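Local structure of ureidoglycolate hydrolase (Arabidopsis thaliana, 4PXE) at residues I228-S233 against A312-V317; V271-S276 against I318-E323; K356-A361 against G390-P395; E360-T363 against S368-M371. The protein hydrolyses (S)-ureidoglycolate to glyoxylate, ammonia and carbon dioxide in purine breakdown, working as a manganese-dependent homodimer of the peptidase M20 family. All coordinates share one frame; numbering follows the deposited sequence.

Contacts 1 and 3 show how a buried helix-on-strand interface is made; contact 4 is a partly buried helix-to-strand contact, and contact 2 a surface link between the end of one helix and the flank of another. Contacts 1 and 2 share helix 311-332, in the region involved in dimerization: its Arg314 lies buried against strand 222-239, while Lys320 reaches a carboxylate at the exposed end of helix 256-272. Contacts 3 and 4 share helix 352-364 and lie only about 6 Å apart between centres; there a methionine packs on strand 389-394, and a threonine takes a histidine bond from strand 369-374. Burial thus goes with aliphatic packing and a pinned guanidinium, exposure with single polar bonds.

Contact 1: residues I228-S233 against A312-V317; sequences IAAPAS and ARRNTV
Helix 311-332 rests on strand 222-239 in the region involved in dimerization, and Arg314 of the helix is the residue that touches the strand, meeting Ala230, Pro231 and Ala232. The methyl groups of Ala230 and Ala232 point toward the helix, and the arginine lies against both of them. Its CD is 3.7 Å from Ala232 CB, while NH1 comes to 3.4 Å from Ala230 CB. The side chain leaves the helix with CG anti to the backbone N (chi1 -162°) and then bends at chi2 and chi3, which brings the guanidinium over Ala230 and Pro231.

Strand and helix run nearly parallel here, their short segments 14° apart with axes 9.1 Å from one another, the layered packing of a helix on a sheet. Small residues at 230 and 232 leave the arginine its place between the two layers. Arg314 NH1 ends 3.1 Å from Pro231 O, but at a poor angle for a bond; NH1 is hydrogen-bonded to the backbone O of Asp345. The rotation of the group is fixed from the helix side: Arg314 NE donates to Asn315 OD1 at 2.8 Å, and Arg314 NH2 donates to Asn315 OD1 at 2.9 Å. That oxygen lies in the guanidinium plane and receives the two donors from the same face of its own amide; Gln344 NE2 is bonded to it as well. The CB of Pro231 points away from the helix, and its side chain lies near those of the substrate-binding Tyr377 and Arg307, about 7 Å from the bound glyoxylate between nearest atoms.

Contact 2: residues V271-S276 against I318-E323; sequences VLESES and IKKIQE
Glu273 and Lys320 are joined by a salt bridge that spans from the turn closing helix 256-272 to the flank of helix 311-332, with Lys320 NZ donating to Glu273 OE1 at 3.0 Å. Both chains are extended beyond CG and cross at a slant, and the close part of the contact is confined to the surroundings of the two charged atoms: Lys320 CD is also 3.5 Å from Glu273 OE1, and NZ comes equally near Glu273 CB. The ammonium reaches the carboxylate oxygen from above the carboxylate plane, 37° out of it. OE1 is also hydrogen-bonded to His270 ND1, its stronger partner, which helps to fix the carboxylate.

On the inner side, Ile318 and Ile321 turn to strands 222-239 and 335-344, and Ile321 also meets Val267. Towards solvent the contact is loose: Glu273 is exposed and lies within a type I turn from Leu272 to Glu275, overlapped by an ST turn in which Ser274 OG accepts from Ser276 N at 3.0 Å. A methionine in place of Lys320 would probably leave Glu273 OE1 without its ammonium partner, with His270 as the one partner named. One ion pair at a partly solvated surface is likely to give a modest electrostatic tie between the end of helix 256-272 and helix 311-332, probably weakened by solvent.

Contact 3: residues K356-A361 against G390-P395; sequences KKMAEA and GMIFIP
Met358 of helix 352-364 packs on strand 389-394, a helix-on-sheet contact in the part of the M20 fold that carries the manganese site. Within the segment, Lys356 comes first; it is exposed and reaches along its own helix to Glu360: Lys356 NZ meets the syn lone pair of Glu360 OE2 at 2.6 Å, a salt bridge one turn long on the side remote from the strand.

Two residues on, Met358 turns inward. Its CG stands anti to the carbonyl carbon (chi1 -71°), and the chain runs straight to SD before bending at chi3, which brings the terminal methyl over the strand backbone. There CE fits against Ile392 CG1 at 3.5 Å, the two side chains crossing at an angle, and Val224 of the adjoining strand touches the same methionine. Gly390 lies under the sulfur, with its C 4.3 Å from Met358 SD; a CB at that position would sit tight against it. One turn further, Ala361 packs on Thr423 of helix 410-429. Met391 points the other way, toward the metal-binding His208 and the substrate-binding His378, but its backbone still meets the helix: Met391 O is 3.1 Å from Met358 CE.

Contact 4: residues E360-T363 against S368-M371; sequences EAAT and SHKM
A chi1 of 48° sets His369 CG between the backbone N and the carbonyl carbon and swings the imidazole from its strand toward the helix, where Thr363, with OG1 anti to its carbonyl carbon (chi1 -59°), offers its hydroxyl. His369 NE2 donates to Thr363 OG1 at 3.0 Å. The oxygen sits at the ring edge, near the ring plane although tilted 22° out of it. Thr363 OG1 is also hydrogen-bonded to Ala359 O, one turn back in its own helix, so the hydroxyl links the imidazole to the helix backbone.

Beside this bond the ring has an apolar neighbour: Ala362 CB points toward the strand and comes to 3.5 Å from His369 CD2. Here the chain leaves helix 352-364 and turns back after a short connection into strand 369-374, which pairs in parallel with strand 222-239; the contact therefore joins a helix to the strand that directly follows it. An alanine at His369 is likely to leave Thr363 OG1 without its imidazole donor and to open a gap beside the methyl of Ala362. The ring also packs on Ala359 and on Ile222 of that neighbouring strand.

Contact 1: residues I228-S233 against A312-V317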
loop_
_atom_site.group_PDB
_atom_site.type_symbol
_atom_site.label_atom_id
_atom_site.label_comp_id
_atom_site.label_asym_id
_atom_site.label_seq_id
_atom_site.Cartn_x
_atom_site.Cartn_y
_atom_site.Cartn_z
ATOM N N ILE A 228 -19.100 18.997 -19.494
ATOM C CA ILE A 228 -18.358 18.166 -18.552
ATOM C C ILE A 228 -16.871 18.449 -18.755
ATOM O O ILE A 228 -16.390 18.423 -19.887
ATOM C CB ILE A 228 -18.632 16.671 -18.812
ATOM C CG1 ILE A 228 -20.118 16.348 -18.611
ATOM C CG2 ILE A 228 -17.734 15.797 -17.909
ATOM C CD1 ILE A 228 -20.500 14.938 -19.022
ATOM N N ALA A 229 -16.147 18.712 -17.665
ATOM C CA ALA A 229 -14.719 19.032 -17.728
ATOM C C ALA A 229 -13.880 17.891 -18.307
ATOM O O ALA A 229 -14.296 16.728 -18.306
ATOM C CB ALA A 229 -14.211 19.440 -16.350
ATOM N N ALA A 230 -12.700 18.253 -18.813
ATOM C CA ALA A 230 -11.818 17.332 -19.522
ATOM C C ALA A 230 -10.896 16.576 -18.563
ATOM O O ALA A 230 -10.036 17.182 -17.923
ATOM C CB ALA A 230 -10.980 18.107 -20.517
ATOM N N PRO A 231 -11.074 15.251 -18.473
ATOM C CA PRO A 231 -10.306 14.485 -17.485
ATOM C C PRO A 231 -9.088 13.766 -18.064
ATOM O O PRO A 231 -9.113 13.296 -19.204
ATOM C CB PRO A 231 -11.326 13.447 -17.021
ATOM C CG PRO A 231 -12.119 13.149 -18.285
ATOM C CD PRO A 231 -12.145 14.442 -19.082
ATOM N N ALA A 232 -8.034 13.671 -17.258
ATOM C CA ALA A 232 -6.871 12.865 -17.626
ATOM C C ALA A 232 -6.327 12.115 -16.421
ATOM O O ALA A 232 -6.536 12.523 -15.278
ATOM C CB ALA A 232 -5.772 13.737 -18.237
ATOM N N SER A 233 -5.618 11.022 -16.679
ATOM C CA SER A 233 -4.931 10.336 -15.596
ATOM C C SER A 233 -3.600 9.773 -16.075
ATOM O O SER A 233 -3.440 9.425 -17.248
ATOM C CB SER A 233 -5.797 9.245 -14.970
ATOM O OG SER A 233 -5.862 8.110 -15.793
ATOM N N ALA A 312 -6.853 22.798 -23.263
ATOM C CA ALA A 312 -5.480 23.261 -23.454
ATOM C C ALA A 312 -4.744 23.513 -22.131
ATOM O O ALA A 312 -3.565 23.163 -21.985
ATOM C CB ALA A 312 -5.461 24.521 -24.335
ATOM N N ARG A 313 -5.431 24.122 -21.172
ATOM C CA ARG A 313 -4.854 24.390 -19.860
ATOM C C ARG A 313 -4.518 23.071 -19.152
ATOM O O ARG A 313 -3.447 22.927 -18.544
ATOM C CB ARG A 313 -5.839 25.201 -19.025
ATOM C CG ARG A 313 -5.216 26.115 -17.995
ATOM C CD ARG A 313 -6.140 27.284 -17.694
ATOM N NE ARG A 313 -7.497 26.841 -17.382
ATOM C CZ ARG A 313 -8.581 27.608 -17.470
ATOM N NH1 ARG A 313 -8.476 28.874 -17.857
ATOM N NH2 ARG A 313 -9.773 27.111 -17.167
ATOM N N ARG A 314 -5.440 22.114 -19.249
ATOM C CA ARG A 314 -5.251 20.763 -18.708
ATOM C C ARG A 314 -4.002 20.117 -19.312
ATOM O O ARG A 314 -3.150 19.590 -18.592
ATOM C CB ARG A 314 -6.488 19.916 -19.018
ATOM C CG ARG A 314 -6.670 18.640 -18.191
ATOM C CD ARG A 314 -6.048 17.403 -18.818
ATOM N NE ARG A 314 -6.190 17.310 -20.270
ATOM C CZ ARG A 314 -7.180 16.689 -20.905
ATOM N NH1 ARG A 314 -8.176 16.118 -20.234
ATOM N NH2 ARG A 314 -7.186 16.650 -22.233
ATOM N N ASN A 315 -3.895 20.164 -20.634
ATOM C CA ASN A 315 -2.765 19.569 -21.339
ATOM C C ASN A 315 -1.429 20.187 -20.955
ATOM O O ASN A 315 -0.431 19.473 -20.871
ATOM C CB ASN A 315 -2.982 19.626 -22.858
ATOM C CG ASN A 315 -4.108 18.722 -23.317
ATOM O OD1 ASN A 315 -4.589 17.877 -22.555
ATOM N ND2 ASN A 315 -4.531 18.878 -24.572
ATOM N N THR A 316 -1.408 21.497 -20.715
ATOM C CA THR A 316 -0.202 22.178 -20.247
ATOM C C THR A 316 0.246 21.604 -18.903
ATOM O O THR A 316 1.436 21.405 -18.675
ATOM C CB THR A 316 -0.400 23.703 -20.148
ATOM O OG1 THR A 316 -0.578 24.243 -21.466
ATOM C CG2 THR A 316 0.794 24.381 -19.488
ATOM N N VAL A 317 -0.710 21.300 -18.033
ATOM C CA VAL A 317 -0.374 20.692 -16.747
ATOM C C VAL A 317 0.274 19.327 -16.961
ATOM O O VAL A 317 1.301 19.021 -16.333
ATOM C CB VAL A 317 -1.606 20.562 -15.824
ATOM C CG1 VAL A 317 -1.243 19.788 -14.567
ATOM C CG2 VAL A 317 -2.133 21.934 -15.438
#

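Contact 2: residues V271-S276 against I318-E323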
loop_
_atom_site.group_PDB
_atom_site.type_symbol
_atom_site.label_atom_id
_atom_site.label_comp_id
_atom_site.label_asym_id
_atom_site.label_seq_id
_atom_site.Cartn_x
_atom_site.Cartn_y
_atom_site.Cartn_z
ATOM N N VAL A 271 -0.477 22.625 -11.232
ATOM C CA VAL A 271 -1.900 22.966 -11.194
ATOM C C VAL A 271 -2.079 24.437 -10.799
ATOM O O VAL A 271 -2.786 25.191 -11.478
ATOM C CB VAL A 271 -2.669 22.047 -10.201
ATOM C CG1 VAL A 271 -4.092 22.577 -9.954
ATOM C CG2 VAL A 271 -2.722 20.629 -10.729
ATOM N N LEU A 272 -1.431 24.851 -9.721
ATOM C CA LEU A 272 -1.528 26.229 -9.242
ATOM C C LEU A 272 -0.967 27.234 -10.253
ATOM O O LEU A 272 -1.411 28.383 -10.301
ATOM C CB LEU A 272 -0.856 26.375 -7.871
ATOM C CG LEU A 272 -1.476 25.549 -6.736
ATOM C CD1 LEU A 272 -0.727 25.763 -5.438
ATOM C CD2 LEU A 272 -2.950 25.883 -6.563
ATOM N N GLU A 273 -0.002 26.805 -11.064
ATOM C CA GLU A 273 0.576 27.666 -12.101
ATOM C C GLU A 273 -0.406 28.026 -13.217
ATOM O O GLU A 273 -0.142 28.945 -14.001
ATOM C CB GLU A 273 1.821 27.017 -12.723
ATOM C CG GLU A 273 3.057 27.064 -11.840
ATOM C CD GLU A 273 4.180 26.159 -12.339
ATOM O OE1 GLU A 273 3.964 25.385 -13.299
ATOM O OE2 GLU A 273 5.285 26.222 -11.757
ATOM N N SER A 274 -1.527 27.312 -13.314
ATOM C CA SER A 274 -2.479 27.578 -14.394
ATOM C C SER A 274 -3.162 28.929 -14.192
ATOM O O SER A 274 -3.676 29.519 -15.147
ATOM C CB SER A 274 -3.556 26.496 -14.461
ATOM O OG SER A 274 -4.603 26.812 -13.554
ATOM N N GLU A 275 -3.176 29.385 -12.942
ATOM C CA GLU A 275 -3.839 30.629 -12.540
ATOM C C GLU A 275 -5.360 30.595 -12.714
ATOM O O GLU A 275 -6.017 31.635 -12.659
ATOM C CB GLU A 275 -3.234 31.844 -13.253
ATOM C CG GLU A 275 -1.772 32.096 -12.898
ATOM C CD GLU A 275 -1.128 33.140 -13.790
ATOM O OE1 GLU A 275 -1.822 33.675 -14.683
ATOM O OE2 GLU A 275 0.074 33.421 -13.600
ATOM N N SER A 276 -5.912 29.401 -12.921
ATOM C CA SER A 276 -7.359 29.222 -12.966
ATOM C C SER A 276 -7.830 28.327 -11.832
ATOM O O SER A 276 -7.276 27.253 -11.611
ATOM C CB SER A 276 -7.797 28.596 -14.283
ATOM O OG SER A 276 -9.190 28.312 -14.251
ATOM N N ILE A 318 -0.303 18.512 -17.839
ATOM C CA ILE A 318 0.257 17.195 -18.149
ATOM C C ILE A 318 1.687 17.296 -18.696
ATOM O O ILE A 318 2.571 16.557 -18.269
ATOM C CB ILE A 318 -0.621 16.426 -19.146
ATOM C CG1 ILE A 318 -1.998 16.138 -18.546
ATOM C CG2 ILE A 318 0.053 15.122 -19.579
ATOM C CD1 ILE A 318 -2.964 15.555 -19.552
ATOM N N LYS A 319 1.915 18.208 -19.634
ATOM C CA LYS A 319 3.264 18.397 -20.180
ATOM C C LYS A 319 4.265 18.772 -19.090
ATOM O O LYS A 319 5.391 18.251 -19.058
ATOM C CB LYS A 319 3.259 19.465 -21.279
ATOM C CG LYS A 319 2.337 19.149 -22.441
ATOM C CD LYS A 319 2.622 20.046 -23.640
ATOM C CE LYS A 319 1.454 20.059 -24.623
ATOM N NZ LYS A 319 0.402 21.035 -24.211
ATOM N N LYS A 320 3.871 19.674 -18.193
ATOM C CA LYS A 320 4.744 20.098 -17.105
ATOM C C LYS A 320 5.020 18.943 -16.149
ATOM O O LYS A 320 6.134 18.809 -15.652
ATOM C CB LYS A 320 4.155 21.274 -16.326
ATOM C CG LYS A 320 4.059 22.588 -17.109
ATOM C CD LYS A 320 3.402 23.640 -16.243
ATOM C CE LYS A 320 3.459 25.029 -16.863
ATOM N NZ LYS A 320 2.785 25.987 -15.940
ATOM N N ILE A 321 4.015 18.112 -15.892
ATOM C CA ILE A 321 4.226 16.958 -15.020
ATOM C C ILE A 321 5.255 15.997 -15.629
ATOM O O ILE A 321 6.132 15.489 -14.921
ATOM C CB ILE A 321 2.906 16.230 -14.705
ATOM C CG1 ILE A 321 2.032 17.115 -13.809
ATOM C CG2 ILE A 321 3.179 14.880 -14.019
ATOM C CD1 ILE A 321 0.597 16.644 -13.690
ATOM N N GLN A 322 5.174 15.769 -16.939
ATOM C CA GLN A 322 6.143 14.893 -17.595
ATOM C C GLN A 322 7.549 15.479 -17.545
ATOM O O GLN A 322 8.523 14.758 -17.294
ATOM C CB GLN A 322 5.746 14.576 -19.035
ATOM C CG GLN A 322 6.636 13.499 -19.645
ATOM C CD GLN A 322 6.029 12.834 -20.862
ATOM O OE1 GLN A 322 4.949 13.214 -21.325
ATOM N NE2 GLN A 322 6.719 11.821 -21.385
ATOM N N GLU A 323 7.658 16.788 -17.764
ATOM C CA GLU A 323 8.941 17.476 -17.634
ATOM C C GLU A 323 9.514 17.325 -16.226
ATOM O O GLU A 323 10.693 16.997 -16.054
ATOM C CB GLU A 323 8.811 18.955 -18.024
ATOM C CG GLU A 323 8.574 19.157 -19.518
ATOM C CD GLU A 323 8.185 20.581 -19.892
ATOM O OE1 GLU A 323 7.956 21.412 -18.985
ATOM O OE2 GLU A 323 8.104 20.865 -21.107
#

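Contact 3: residues K356-A361 against G390-P395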
loop_
_atom_site.group_PDB
_atom_site.type_symbol
_atom_site.label_atom_id
_atom_site.label_comp_id
_atom_site.label_asym_id
_atom_site.label_seq_id
_atom_site.Cartn_x
_atom_site.Cartn_y
_atom_site.Cartn_z
ATOM N N LYS A 356 -32.740 22.324 -23.235
ATOM C CA LYS A 356 -34.004 23.026 -23.350
ATOM C C LYS A 356 -35.130 22.243 -22.682
ATOM O O LYS A 356 -35.890 22.806 -21.891
ATOM C CB LYS A 356 -34.321 23.255 -24.828
ATOM C CG LYS A 356 -35.635 23.967 -25.095
ATOM C CD LYS A 356 -35.845 24.087 -26.603
ATOM C CE LYS A 356 -37.090 24.884 -26.955
ATOM N NZ LYS A 356 -38.337 24.139 -26.666
ATOM N N LYS A 357 -35.232 20.953 -22.993
ATOM C CA LYS A 357 -36.303 20.111 -22.455
ATOM C C LYS A 357 -36.179 19.969 -20.938
ATOM O O LYS A 357 -37.178 20.003 -20.217
ATOM C CB LYS A 357 -36.284 18.716 -23.082
ATOM C CG LYS A 357 -36.795 18.617 -24.504
ATOM C CD LYS A 357 -38.307 18.710 -24.585
ATOM C CE LYS A 357 -38.773 18.350 -25.981
ATOM N NZ LYS A 357 -40.063 19.003 -26.299
ATOM N N MET A 358 -34.951 19.798 -20.458
ATOM C CA MET A 358 -34.713 19.680 -19.022
ATOM C C MET A 358 -35.117 20.946 -18.262
ATOM O O MET A 358 -35.758 20.875 -17.205
ATOM C CB MET A 358 -33.241 19.351 -18.747
ATOM C CG MET A 358 -32.795 17.944 -19.135
ATOM S SD MET A 358 -31.073 17.705 -18.659
ATOM C CE MET A 358 -31.093 18.841 -17.353
ATOM N N ALA A 359 -34.736 22.105 -18.787
ATOM C CA ALA A 359 -35.104 23.370 -18.167
ATOM C C ALA A 359 -36.620 23.580 -18.173
ATOM O O ALA A 359 -37.194 24.042 -17.183
ATOM C CB ALA A 359 -34.391 24.528 -18.842
ATOM N N GLU A 360 -37.262 23.215 -19.280
ATOM C CA GLU A 360 -38.718 23.283 -19.382
ATOM C C GLU A 360 -39.382 22.373 -18.364
ATOM O O GLU A 360 -40.352 22.770 -17.717
ATOM C CB GLU A 360 -39.191 22.944 -20.801
ATOM C CG GLU A 360 -38.890 24.058 -21.793
ATOM C CD GLU A 360 -39.056 23.650 -23.248
ATOM O OE1 GLU A 360 -39.378 22.474 -23.535
ATOM O OE2 GLU A 360 -38.846 24.533 -24.109
ATOM N N ALA A 361 -38.861 21.157 -18.218
ATOM C CA ALA A 361 -39.418 20.212 -17.258
ATOM C C ALA A 361 -39.317 20.749 -15.833
ATOM O O ALA A 361 -40.294 20.707 -15.081
ATOM C CB ALA A 361 -38.738 18.858 -17.383
ATOM N N GLY A 390 -27.507 14.985 -21.962
ATOM C CA GLY A 390 -27.666 16.001 -20.939
ATOM C C GLY A 390 -27.583 15.359 -19.574
ATOM O O GLY A 390 -27.705 14.134 -19.456
ATOM N N MET A 391 -27.391 16.182 -18.550
ATOM C CA MET A 391 -27.395 15.695 -17.170
ATOM C C MET A 391 -28.263 16.581 -16.297
ATOM O O MET A 391 -28.286 17.801 -16.459
ATOM C CB MET A 391 -25.984 15.656 -16.569
ATOM C CG MET A 391 -24.987 14.779 -17.305
ATOM S SD MET A 391 -23.467 14.585 -16.334
ATOM C CE MET A 391 -24.110 13.601 -14.976
ATOM N N ILE A 392 -28.944 15.951 -15.345
ATOM C CA ILE A 392 -29.682 16.647 -14.301
ATOM C C ILE A 392 -28.898 16.478 -12.997
ATOM O O ILE A 392 -28.702 15.348 -12.547
ATOM C CB ILE A 392 -31.049 15.983 -14.106
ATOM C CG1 ILE A 392 -31.871 16.017 -15.405
ATOM C CG2 ILE A 392 -31.841 16.665 -12.988
ATOM C CD1 ILE A 392 -33.013 15.049 -15.390
ATOM N N PHE A 393 -28.453 17.583 -12.405
ATOM C CA PHE A 393 -27.842 17.571 -11.070
ATOM C C PHE A 393 -28.885 17.854 -9.988
ATOM O O PHE A 393 -29.774 18.702 -10.166
ATOM C CB PHE A 393 -26.767 18.655 -10.949
ATOM C CG PHE A 393 -25.396 18.262 -11.452
ATOM C CD1 PHE A 393 -25.065 16.945 -11.792
ATOM C CD2 PHE A 393 -24.425 19.244 -11.549
ATOM C CE1 PHE A 393 -23.756 16.646 -12.229
ATOM C CE2 PHE A 393 -23.140 18.944 -11.974
ATOM C CZ PHE A 393 -22.817 17.649 -12.314
ATOM N N ILE A 394 -28.754 17.153 -8.867
ATOM C CA ILE A 394 -29.491 17.495 -7.653
ATOM C C ILE A 394 -28.496 17.939 -6.574
ATOM O O ILE A 394 -27.305 17.630 -6.638
ATOM C CB ILE A 394 -30.348 16.320 -7.139
ATOM C CG1 ILE A 394 -29.466 15.113 -6.805
ATOM C CG2 ILE A 394 -31.436 15.961 -8.142
ATOM C CD1 ILE A 394 -30.268 13.963 -6.186
ATOM N N PRO A 395 -28.969 18.695 -5.575
ATOM C CA PRO A 395 -28.050 19.159 -4.532
ATOM C C PRO A 395 -27.482 18.022 -3.706
ATOM O O PRO A 395 -28.072 16.941 -3.633
ATOM C CB PRO A 395 -28.941 20.027 -3.637
ATOM C CG PRO A 395 -30.114 20.399 -4.507
ATOM C CD PRO A 395 -30.338 19.217 -5.388
#

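Contact 4: residues E360-T363 against S368-M371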
loop_
_atom_site.group_PDB
_atom_site.type_symbol
_atom_site.label_atom_id
_atom_site.label_comp_id
_atom_site.label_asym_id
_atom_site.label_seq_id
_atom_site.Cartn_x
_atom_site.Cartn_y
_atom_site.Cartn_z
ATOM N N GLU A 360 -37.262 23.215 -19.280
ATOM C CA GLU A 360 -38.718 23.283 -19.382
ATOM C C GLU A 360 -39.382 22.373 -18.364
ATOM O O GLU A 360 -40.352 22.770 -17.717
ATOM C CB GLU A 360 -39.191 22.944 -20.801
ATOM C CG GLU A 360 -38.890 24.058 -21.793
ATOM C CD GLU A 360 -39.056 23.650 -23.248
ATOM O OE1 GLU A 360 -39.378 22.474 -23.535
ATOM O OE2 GLU A 360 -38.846 24.533 -24.109
ATOM N N ALA A 361 -38.861 21.157 -18.218
ATOM C CA ALA A 361 -39.418 20.212 -17.258
ATOM C C ALA A 361 -39.317 20.749 -15.833
ATOM O O ALA A 361 -40.294 20.707 -15.081
ATOM C CB ALA A 361 -38.738 18.858 -17.383
ATOM N N ALA A 362 -38.145 21.260 -15.458
ATOM C CA ALA A 362 -37.975 21.847 -14.128
ATOM C C ALA A 362 -38.949 23.007 -13.889
ATOM O O ALA A 362 -39.580 23.089 -12.837
ATOM C CB ALA A 362 -36.521 22.289 -13.912
ATOM N N THR A 363 -39.090 23.881 -14.876
ATOM C CA THR A 363 -40.039 24.987 -14.787
ATOM C C THR A 363 -41.490 24.505 -14.623
ATOM O O THR A 363 -42.228 25.019 -13.776
ATOM C CB THR A 363 -39.914 25.905 -16.012
ATOM O OG1 THR A 363 -38.573 26.407 -16.091
ATOM C CG2 THR A 363 -40.884 27.080 -15.905
ATOM N N SER A 368 -36.744 25.317 -9.022
ATOM C CA SER A 368 -35.745 26.301 -9.403
ATOM C C SER A 368 -34.520 25.597 -9.991
ATOM O O SER A 368 -34.205 24.457 -9.624
ATOM C CB SER A 368 -35.341 27.139 -8.197
ATOM O OG SER A 368 -34.772 26.312 -7.191
ATOM N N HIS A 369 -33.829 26.271 -10.904
ATOM C CA HIS A 369 -32.711 25.634 -11.593
ATOM C C HIS A 369 -31.721 26.648 -12.124
ATOM O O HIS A 369 -32.040 27.830 -12.256
ATOM C CB HIS A 369 -33.220 24.753 -12.731
ATOM C CG HIS A 369 -34.218 25.431 -13.615
ATOM N ND1 HIS A 369 -33.872 26.029 -14.806
ATOM C CD2 HIS A 369 -35.550 25.629 -13.464
ATOM C CE1 HIS A 369 -34.952 26.551 -15.363
ATOM N NE2 HIS A 369 -35.984 26.319 -14.569
ATOM N N LYS A 370 -30.502 26.184 -12.389
ATOM C CA LYS A 370 -29.518 27.010 -13.067
ATOM C C LYS A 370 -28.693 26.147 -14.001
ATOM O O LYS A 370 -28.664 24.926 -13.863
ATOM C CB LYS A 370 -28.602 27.717 -12.069
ATOM C CG LYS A 370 -27.535 26.806 -11.475
ATOM C CD LYS A 370 -26.594 27.550 -10.530
ATOM C CE LYS A 370 -25.764 28.588 -11.266
ATOM N NZ LYS A 370 -24.814 29.287 -10.362
ATOM N N MET A 371 -28.038 26.795 -14.958
ATOM C CA MET A 371 -27.105 26.136 -15.855
ATOM C C MET A 371 -25.769 26.012 -15.153
ATOM O O MET A 371 -25.308 26.958 -14.515
ATOM C CB MET A 371 -26.915 26.984 -17.112
ATOM C CG MET A 371 -28.196 27.270 -17.872
ATOM S SD MET A 371 -28.865 25.768 -18.569
ATOM C CE MET A 371 -30.335 26.401 -19.387
#